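PDB 2Z5L: tylactone synthase starter module and modules 1 & 2 from Streptomyces fradiae, which probably catalyses NADPH-dependent reduction of the beta-keto group of the growing polyketide chain in tylosin biosynthesis, as the first ketoreductase of that polyketide synthase. Local coordinates for residues G65-L70 against A75-L80; R123-L128 against A163-F168; A127-V132 against D178-L183; Y241-S246 against T393-N398. All blocks are in the same frame, centred on the assembly; numbering follows the deposited sequence.

Contact 1 (G65-L70 against A75-L80); sequences GLTTVL and ASVARL
In the return from helix 60-71 to strand 80-81, part of the Rossmann-like N-terminal half of the ketoreductase, Thr67 and Leu70 on one flank of the helix meet Ala75, Val77 and Arg79 of the chain that doubles back beside it. Two methyls meet tightly: Thr67 CG2 lies 3.3 Å from Val77 CG1, closer than ordinary van der Waals packing, with the two side chains crossing at about a right angle. Thr67 owes this to its rotation: OG1 sits between backbone N and carbonyl carbon (chi1 41°), turned back to the carbonyl oxygens of Leu63 and Asp64, both of which it hydrogen-bonds, while CG2 faces the returning chain. The two methyls of Val77 divide, CG1 going to the Thr67 methyl and CG2 to the helix backbone, 3.7 Å from Thr67 O, and to Leu70 CB at 4.0 Å. Strands 49-54 and 80-81 run parallel next to each other, and the helix joins them in the beta-alpha-beta manner of a Rossmann fold; Leu52 of the first strand touches Thr67, Leu70 and Val77. Where the turn closes, Ala75 CB lies 3.0 Å from Leu70 O and stands 4.0 Å from Leu70 CB. At the other end Arg79 folds its chain at chi3 (79°), which carries NH2 to 3.9 Å from Thr67 CG2; the methyl approaches the guanidinium obliquely. That group also has a long, weak ion pair with Asp64.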
# COMPACT_ATOMS: atom_id res chain seq x y z
N GLY A 65 20.55 -8.14 21.28
CA GLY A 65 20.99 -8.91 20.13
C GLY A 65 21.47 -8.02 19.00
O GLY A 65 22.54 -8.27 18.44
N LEU A 66 20.71 -6.98 18.67
CA LEU A 66 21.10 -6.06 17.58
C LEU A 66 22.38 -5.29 17.88
O LEU A 66 23.23 -5.13 17.01
CB LEU A 66 19.98 -5.06 17.30
CG LEU A 66 18.77 -5.50 16.46
CD1 LEU A 66 17.78 -4.35 16.35
CD2 LEU A 66 19.23 -5.94 15.07
N THR A 67 22.50 -4.81 19.12
CA THR A 67 23.67 -4.06 19.53
C THR A 67 24.94 -4.85 19.23
O THR A 67 25.90 -4.32 18.66
CB THR A 67 23.62 -3.75 21.05
OG1 THR A 67 23.12 -4.89 21.74
CG2 THR A 67 22.69 -2.57 21.32
N THR A 68 24.93 -6.13 19.60
CA THR A 68 26.07 -7.01 19.38
C THR A 68 26.42 -7.15 17.90
O THR A 68 27.54 -6.89 17.48
CB THR A 68 25.80 -8.42 19.95
OG1 THR A 68 25.36 -8.30 21.31
CG2 THR A 68 27.06 -9.27 19.90
N VAL A 69 25.43 -7.58 17.12
CA VAL A 69 25.61 -7.77 15.68
C VAL A 69 26.12 -6.50 15.00
O VAL A 69 27.06 -6.55 14.20
CB VAL A 69 24.29 -8.20 15.01
CG1 VAL A 69 24.53 -8.49 13.54
CG2 VAL A 69 23.74 -9.43 15.71
N LEU A 70 25.51 -5.36 15.32
CA LEU A 70 25.90 -4.09 14.74
C LEU A 70 27.32 -3.66 15.13
O LEU A 70 28.11 -3.23 14.28
CB LEU A 70 24.90 -2.99 15.13
CG LEU A 70 23.49 -3.12 14.57
CD1 LEU A 70 22.59 -2.04 15.16
CD2 LEU A 70 23.54 -3.00 13.06
N ALA A 75 30.15 -0.51 14.54
CA ALA A 75 29.06 0.40 14.85
C ALA A 75 29.05 0.74 16.32
O ALA A 75 29.29 -0.11 17.17
CB ALA A 75 27.74 -0.22 14.44
N SER A 76 28.80 2.01 16.61
CA SER A 76 28.72 2.49 17.98
C SER A 76 27.23 2.64 18.28
O SER A 76 26.60 3.62 17.89
CB SER A 76 29.43 3.84 18.10
OG SER A 76 29.58 4.21 19.46
N VAL A 77 26.68 1.65 18.98
CA VAL A 77 25.26 1.64 19.31
C VAL A 77 24.83 2.44 20.54
O VAL A 77 25.52 2.47 21.56
CB VAL A 77 24.75 0.18 19.47
CG1 VAL A 77 23.24 0.15 19.47
CG2 VAL A 77 25.32 -0.69 18.36
N ALA A 78 23.67 3.09 20.43
CA ALA A 78 23.10 3.89 21.50
C ALA A 78 21.58 3.81 21.38
O ALA A 78 20.99 4.40 20.49
CB ALA A 78 23.54 5.33 21.37
N ARG A 79 20.95 3.07 22.29
CA ARG A 79 19.50 2.88 22.24
C ARG A 79 18.65 4.06 22.73
O ARG A 79 19.05 4.82 23.61
CB ARG A 79 19.14 1.62 23.02
CG ARG A 79 19.56 1.63 24.47
CD ARG A 79 19.28 0.28 25.14
NE ARG A 79 20.29 -0.72 24.80
CZ ARG A 79 20.28 -1.97 25.24
NH1 ARG A 79 19.31 -2.39 26.05
NH2 ARG A 79 21.26 -2.81 24.89
N LEU A 80 17.47 4.22 22.14
CA LEU A 80 16.54 5.28 22.52
C LEU A 80 15.14 4.68 22.69
O LEU A 80 14.77 3.74 21.99
CB LEU A 80 16.50 6.38 21.46
CG LEU A 80 15.84 7.70 21.87
CD1 LEU A 80 16.76 8.48 22.80
CD2 LEU A 80 15.54 8.53 20.65

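Contact 2 (R123-L128 against A163-F168); sequences RTSIAL and AQLWGF
Ile126 lies flat across one face of the Phe168 ring. Its CG1 stands 3.4 Å from the ring centroid and only 5° off the ring normal, a CH-pi contact placed almost exactly over the middle of the ring. The two outer carbons then reach toward different parts of the rim: CD1 comes 3.6 Å from Phe168 CD1, and CG2 settles 3.9 Å from Phe168 CZ. A chi1 of 174° swings the Phe168 ring out from helix 160-175 toward helix 119-135, where it presents its face to the isoleucine. The second pair uses the preceding residue, Ser125, and Leu165, a turn before Phe168. Ser125 CB meets Leu165 CD2 at 3.7 Å, and Ser125 OG passes 3.9 Å from Leu165 CD1, so the leucine fork sits against the serine. The hydroxyl itself hydrogen-bonds Ala121 O, one turn back in its own helix. Leu165 has a chi1 of -119°, away from the staggered positions, which may mean some strain. No hydrogen bond crosses between the segments, and all four touching residues are buried. Further apolar neighbours close round the Ile126-Phe168 pair: Leu129 touches Phe168, while Phe359 of helix 356-376 and Leu354 touch Ile126. Neighbouring helices that follow successive parallel strands, here 107-111 and 140-147, and pack through apolar side chains are a regular feature of Rossmann-like alpha/beta folds.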
# COMPACT_ATOMS: atom_id res chain seq x y z
N ARG A 123 1.70 5.26 12.76
CA ARG A 123 1.59 6.68 13.01
C ARG A 123 2.85 7.20 13.68
O ARG A 123 3.42 8.21 13.24
CB ARG A 123 0.36 6.98 13.88
CG ARG A 123 -0.96 6.58 13.24
CD ARG A 123 -2.13 7.07 14.09
NE ARG A 123 -3.42 6.62 13.58
CZ ARG A 123 -3.97 5.45 13.89
NH1 ARG A 123 -3.35 4.61 14.71
NH2 ARG A 123 -5.14 5.12 13.36
N THR A 124 3.31 6.49 14.71
CA THR A 124 4.51 6.89 15.43
C THR A 124 5.77 6.75 14.58
O THR A 124 6.74 7.47 14.80
CB THR A 124 4.72 6.06 16.71
OG1 THR A 124 3.48 5.96 17.44
CG2 THR A 124 5.75 6.74 17.61
N SER A 125 5.75 5.81 13.63
CA SER A 125 6.88 5.59 12.74
C SER A 125 6.99 6.77 11.79
O SER A 125 8.09 7.28 11.52
CB SER A 125 6.70 4.28 11.95
OG SER A 125 6.83 3.14 12.79
N ILE A 126 5.85 7.21 11.27
CA ILE A 126 5.82 8.35 10.38
C ILE A 126 6.33 9.56 11.16
O ILE A 126 7.15 10.34 10.66
CB ILE A 126 4.38 8.57 9.82
CG1 ILE A 126 4.10 7.47 8.78
CG2 ILE A 126 4.22 9.98 9.20
CD1 ILE A 126 2.71 7.46 8.25
N ALA A 127 5.88 9.67 12.41
CA ALA A 127 6.30 10.75 13.30
C ALA A 127 7.83 10.76 13.50
O ALA A 127 8.44 11.81 13.57
CB ALA A 127 5.60 10.61 14.66
N LEU A 128 8.42 9.57 13.60
CA LEU A 128 9.87 9.44 13.78
C LEU A 128 10.62 10.02 12.59
O LEU A 128 11.61 10.74 12.75
CB LEU A 128 10.28 7.97 13.96
CG LEU A 128 11.77 7.61 13.82
CD1 LEU A 128 12.58 8.24 14.94
CD2 LEU A 128 11.92 6.10 13.84
N ALA A 163 2.56 -4.09 6.67
CA ALA A 163 2.35 -3.78 5.25
C ALA A 163 2.20 -2.28 5.02
O ALA A 163 2.66 -1.76 4.01
CB ALA A 163 1.10 -4.52 4.74
N GLN A 164 1.54 -1.60 5.95
CA GLN A 164 1.33 -0.16 5.85
C GLN A 164 2.65 0.62 5.82
O GLN A 164 2.82 1.54 5.01
CB GLN A 164 0.50 0.34 7.03
CG GLN A 164 -0.99 0.05 6.92
CD GLN A 164 -1.78 0.86 7.94
OE1 GLN A 164 -1.59 2.07 8.06
NE2 GLN A 164 -2.68 0.20 8.68
N LEU A 165 3.56 0.24 6.72
CA LEU A 165 4.87 0.88 6.85
C LEU A 165 5.70 0.73 5.58
O LEU A 165 6.42 1.65 5.17
CB LEU A 165 5.64 0.28 8.04
CG LEU A 165 6.06 1.18 9.21
CD1 LEU A 165 7.10 0.44 10.04
CD2 LEU A 165 6.64 2.49 8.69
N TRP A 166 5.64 -0.44 4.96
CA TRP A 166 6.41 -0.63 3.73
C TRP A 166 5.84 0.31 2.69
O TRP A 166 6.60 0.92 1.93
CB TRP A 166 6.34 -2.08 3.27
CG TRP A 166 7.32 -2.95 3.98
CD1 TRP A 166 7.34 -3.27 5.32
CD2 TRP A 166 8.45 -3.60 3.40
NE1 TRP A 166 8.41 -4.08 5.60
CE2 TRP A 166 9.11 -4.30 4.44
CE3 TRP A 166 8.97 -3.67 2.10
CZ2 TRP A 166 10.26 -5.04 4.22
CZ3 TRP A 166 10.12 -4.41 1.88
CH2 TRP A 166 10.75 -5.09 2.93
N GLY A 167 4.52 0.46 2.68
CA GLY A 167 3.89 1.35 1.73
C GLY A 167 4.40 2.77 1.91
O GLY A 167 4.82 3.42 0.96
N PHE A 168 4.37 3.24 3.15
CA PHE A 168 4.82 4.58 3.48
C PHE A 168 6.32 4.72 3.26
O PHE A 168 6.80 5.77 2.83
CB PHE A 168 4.54 4.87 4.95
CG PHE A 168 5.11 6.16 5.42
CD1 PHE A 168 4.49 7.36 5.09
CD2 PHE A 168 6.29 6.19 6.14
CE1 PHE A 168 5.03 8.57 5.47
CE2 PHE A 168 6.84 7.39 6.53
CZ PHE A 168 6.21 8.60 6.19

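Contact 3 (A127-V132 against D178-L183); sequences ALLQAV and DIWGGL
Leu129 and Val132, one turn apart on helix 119-135, pack against Ile179, just before strand 180-186, and Trp180, its first residue. The aliphatic part centres on Ile179 CG2, which lies 4.0 Å from Leu129 CD1 and 4.2 Å from Val132 CG1, a single methyl between two helix side chains. Ile179 places it there with CG2 anti to the backbone N and CG1 anti to the carbonyl carbon (chi1 -68°). Past this methyl, Val132 and Ile179 run in opposite directions, whereas Leu129 crosses Ile179 obliquely.

The aromatic part belongs to Leu129 alone among the helix residues. Its CD2 comes 3.8 Å from Trp180 CE3 and 3.9 Å from CZ3, on the benzene side of the indole, with the two side chains at about a right angle; CD1 also nears CE3, at 4.0 Å. The indole also lies against its own strand: Gly182 N is over one face, toward the rim, and Leu183 CG meets the edge in plane. Ala172 of helix 160-175 and Val142 of strand 140-147 touch both Leu129 and Trp180.

Polar bonds run past this interface, not across it: Trp180 O takes hydrogen bonds from Arg141 and Arg493, and the backbone of Ile179 pairs with Val142. With carbon alone meeting carbon between helix and strand, the contact should rest on close packing and exclusion of water.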
# COMPACT_ATOMS: atom_id res chain seq x y z
N ALA A 127 5.88 9.67 12.41
CA ALA A 127 6.30 10.75 13.30
C ALA A 127 7.83 10.76 13.50
O ALA A 127 8.44 11.81 13.57
CB ALA A 127 5.60 10.61 14.66
N LEU A 128 8.42 9.57 13.60
CA LEU A 128 9.87 9.44 13.78
C LEU A 128 10.62 10.02 12.59
O LEU A 128 11.61 10.74 12.75
CB LEU A 128 10.28 7.97 13.96
CG LEU A 128 11.77 7.61 13.82
CD1 LEU A 128 12.58 8.24 14.94
CD2 LEU A 128 11.92 6.10 13.84
N LEU A 129 10.17 9.68 11.39
CA LEU A 129 10.80 10.17 10.17
C LEU A 129 10.68 11.69 10.11
O LEU A 129 11.67 12.39 9.86
CB LEU A 129 10.16 9.54 8.93
CG LEU A 129 10.76 9.96 7.57
CD1 LEU A 129 12.27 9.81 7.63
CD2 LEU A 129 10.17 9.10 6.47
N GLN A 130 9.47 12.18 10.35
CA GLN A 130 9.20 13.61 10.34
C GLN A 130 10.08 14.37 11.30
O GLN A 130 10.52 15.50 11.02
CB GLN A 130 7.74 13.90 10.70
CG GLN A 130 6.72 13.33 9.73
CD GLN A 130 5.30 13.54 10.22
OE1 GLN A 130 4.99 13.23 11.38
NE2 GLN A 130 4.44 14.05 9.36
N ALA A 131 10.33 13.75 12.45
CA ALA A 131 11.15 14.37 13.49
C ALA A 131 12.62 14.44 13.08
O ALA A 131 13.29 15.44 13.35
CB ALA A 131 11.01 13.59 14.79
N VAL A 132 13.10 13.39 12.43
CA VAL A 132 14.49 13.34 11.98
C VAL A 132 14.76 14.42 10.95
O VAL A 132 15.83 15.03 10.92
CB VAL A 132 14.84 11.98 11.37
CG1 VAL A 132 16.24 12.02 10.78
CG2 VAL A 132 14.75 10.90 12.44
N ASP A 178 17.91 11.55 0.74
CA ASP A 178 19.13 11.69 1.53
C ASP A 178 18.96 11.29 2.99
O ASP A 178 19.95 11.17 3.71
CB ASP A 178 19.63 13.12 1.46
CG ASP A 178 19.77 13.63 0.05
OD1 ASP A 178 20.24 12.86 -0.81
OD2 ASP A 178 19.41 14.80 -0.20
N ILE A 179 17.72 11.10 3.41
CA ILE A 179 17.42 10.74 4.80
C ILE A 179 16.95 9.30 4.94
O ILE A 179 17.40 8.57 5.83
CB ILE A 179 16.35 11.69 5.39
CG1 ILE A 179 16.92 13.10 5.54
CG2 ILE A 179 15.87 11.19 6.73
CD1 ILE A 179 15.91 14.13 6.00
N TRP A 180 16.05 8.88 4.05
CA TRP A 180 15.53 7.52 4.13
C TRP A 180 16.54 6.44 3.78
O TRP A 180 17.19 6.48 2.73
CB TRP A 180 14.31 7.36 3.22
CG TRP A 180 13.64 6.04 3.42
CD1 TRP A 180 13.65 4.97 2.57
CD2 TRP A 180 12.91 5.63 4.57
NE1 TRP A 180 12.97 3.92 3.13
CE2 TRP A 180 12.51 4.30 4.36
CE3 TRP A 180 12.56 6.27 5.77
CZ2 TRP A 180 11.77 3.58 5.30
CZ3 TRP A 180 11.82 5.55 6.71
CH2 TRP A 180 11.44 4.22 6.47
N GLY A 181 16.68 5.47 4.68
CA GLY A 181 17.60 4.39 4.45
C GLY A 181 16.92 3.23 3.74
O GLY A 181 17.14 3.00 2.55
N GLY A 182 16.08 2.50 4.47
CA GLY A 182 15.36 1.38 3.89
C GLY A 182 14.48 0.62 4.86
O GLY A 182 14.36 0.97 6.04
N LEU A 183 13.87 -0.45 4.34
CA LEU A 183 12.97 -1.33 5.10
C LEU A 183 13.56 -2.74 5.13
O LEU A 183 14.02 -3.25 4.11
CB LEU A 183 11.59 -1.38 4.43
CG LEU A 183 10.71 -0.12 4.47
CD1 LEU A 183 9.95 0.05 3.16
CD2 LEU A 183 9.76 -0.24 5.66

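Contact 4 (Y241-S246 against T393-N398); sequences YGRRVS and TGTWGN
Strand 239-247 runs past the loop that follows strand 386-391, the backbones staying well apart, with Val245 and Trp396 closest at 8.0 Å between CA atoms, so side chains bridge the gap. Arg243 does so with an extended chain, CG anti to the backbone N (chi1 -171°), delivering its guanidinium to the carbonyl oxygen of Thr395. NH2 donates to Thr395 O at 2.5 Å, with an N-H...O angle of 153°, in the carbonyl plane on a lone pair; so short a length is doubtful in detail. NH1 adds a weak bond to the same oxygen at 3.0 Å, bent to 129°, and the oxygen lies at the guanidinium edge. NH1 also bonds weakly to Gln232 of the adjoining strand. Two residues on, Val245 CG1 meets the pyrrole side of Trp396, 3.3 Å from NE1 and 3.4 Å from CD1, the side chains at about a right angle. Phe498 packs edge-to-face on the same tryptophan. The buried arginine ties the N-terminal half to a KR-domain loop that in short-chain dehydrogenases/reductases follows the fifth strand, whose end usually bears the catalytic serine, and leads to the helix with the active-site tyrosine.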
# COMPACT_ATOMS: atom_id res chain seq x y z
N TYR A 241 16.02 -11.43 0.87
CA TYR A 241 15.34 -11.24 -0.40
C TYR A 241 15.06 -9.77 -0.68
O TYR A 241 14.64 -9.03 0.21
CB TYR A 241 14.02 -12.02 -0.38
CG TYR A 241 14.17 -13.51 -0.20
CD1 TYR A 241 14.50 -14.05 1.04
CD2 TYR A 241 13.94 -14.38 -1.26
CE1 TYR A 241 14.61 -15.44 1.22
CE2 TYR A 241 14.05 -15.75 -1.10
CZ TYR A 241 14.37 -16.28 0.14
OH TYR A 241 14.46 -17.65 0.28
N GLY A 242 15.31 -9.35 -1.92
CA GLY A 242 15.07 -7.98 -2.30
C GLY A 242 13.79 -7.87 -3.12
O GLY A 242 13.59 -8.63 -4.08
N ARG A 243 12.93 -6.92 -2.76
CA ARG A 243 11.67 -6.71 -3.45
C ARG A 243 11.89 -6.32 -4.91
O ARG A 243 12.76 -5.51 -5.22
CB ARG A 243 10.85 -5.63 -2.72
CG ARG A 243 9.41 -5.47 -3.21
CD ARG A 243 8.52 -4.98 -2.07
NE ARG A 243 7.16 -4.68 -2.50
CZ ARG A 243 6.82 -3.67 -3.29
NH1 ARG A 243 7.75 -2.84 -3.74
NH2 ARG A 243 5.56 -3.48 -3.63
N ARG A 244 11.12 -6.92 -5.81
CA ARG A 244 11.25 -6.63 -7.24
C ARG A 244 9.89 -6.58 -7.94
O ARG A 244 8.98 -7.33 -7.60
CB ARG A 244 12.10 -7.71 -7.92
CG ARG A 244 13.56 -7.72 -7.51
CD ARG A 244 14.30 -6.52 -8.06
NE ARG A 244 15.75 -6.69 -7.94
CZ ARG A 244 16.41 -6.69 -6.79
NH1 ARG A 244 15.76 -6.52 -5.65
NH2 ARG A 244 17.72 -6.87 -6.79
N VAL A 245 9.77 -5.69 -8.92
CA VAL A 245 8.54 -5.59 -9.69
C VAL A 245 8.77 -6.24 -11.06
O VAL A 245 9.61 -5.80 -11.84
CB VAL A 245 8.08 -4.12 -9.90
CG1 VAL A 245 7.64 -3.52 -8.58
CG2 VAL A 245 9.22 -3.29 -10.51
N SER A 246 8.02 -7.30 -11.33
CA SER A 246 8.14 -8.02 -12.59
C SER A 246 6.80 -8.15 -13.31
O SER A 246 5.77 -8.38 -12.69
CB SER A 246 8.73 -9.41 -12.31
OG SER A 246 8.28 -9.90 -11.05
N THR A 393 0.54 3.50 -5.99
CA THR A 393 1.24 4.30 -5.01
C THR A 393 1.63 3.46 -3.80
O THR A 393 2.65 3.71 -3.16
CB THR A 393 0.37 5.48 -4.52
OG1 THR A 393 -0.83 4.97 -3.94
CG2 THR A 393 0.02 6.40 -5.70
N GLY A 394 0.81 2.45 -3.50
CA GLY A 394 1.08 1.58 -2.37
C GLY A 394 1.88 0.35 -2.73
O GLY A 394 2.10 -0.51 -1.87
N THR A 395 2.31 0.23 -3.99
CA THR A 395 3.11 -0.93 -4.40
C THR A 395 4.48 -0.52 -4.95
O THR A 395 5.46 -1.22 -4.74
CB THR A 395 2.40 -1.78 -5.50
OG1 THR A 395 1.06 -2.08 -5.08
CG2 THR A 395 3.16 -3.09 -5.72
N TRP A 396 4.53 0.60 -5.67
CA TRP A 396 5.80 1.09 -6.19
C TRP A 396 6.28 2.28 -5.39
O TRP A 396 7.46 2.42 -5.10
CB TRP A 396 5.68 1.51 -7.65
CG TRP A 396 5.43 0.39 -8.60
CD1 TRP A 396 5.38 -0.94 -8.30
CD2 TRP A 396 5.16 0.50 -10.00
NE1 TRP A 396 5.09 -1.67 -9.43
CE2 TRP A 396 4.95 -0.81 -10.49
CE3 TRP A 396 5.07 1.58 -10.89
CZ2 TRP A 396 4.67 -1.07 -11.83
CZ3 TRP A 396 4.79 1.32 -12.22
CH2 TRP A 396 4.59 -0.00 -12.68
N GLY A 397 5.35 3.15 -5.03
CA GLY A 397 5.72 4.33 -4.26
C GLY A 397 5.53 5.57 -5.11
O GLY A 397 5.59 5.50 -6.34
N ASN A 398 5.29 6.70 -4.45
CA ASN A 398 5.08 7.97 -5.14
C ASN A 398 5.03 9.12 -4.13
O ASN A 398 4.22 9.12 -3.19
CB ASN A 398 3.77 7.93 -5.92
CG ASN A 398 3.51 9.20 -6.70
OD1 ASN A 398 4.35 9.62 -7.50
ND2 ASN A 398 2.35 9.81 -6.48

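Overall arrangement
Contacts 1, 2 and 3 belong to the N-terminal Rossmann-like half and contact 4 joins that half to the presumably catalytic KR domain. Contacts 2 and 3 start from the same stretch of helix 119-135, sharing Ala127 and Leu128, and lie 10 Å apart between centres; Phe168 and Leu129 touch, so they form one continuous core around helix 160-175 and strand 180-186. Contact 1, first along the chain, sits at the outer edge, 18 Å from contact 3 and 22 Å from contact 2 by centres. Contact 4, the last, 16 Å from contact 2, brushes it through Trp166 and Arg243. Contacts 2 and 4 lie near the chain's centre, about 11 and 10 Å from it.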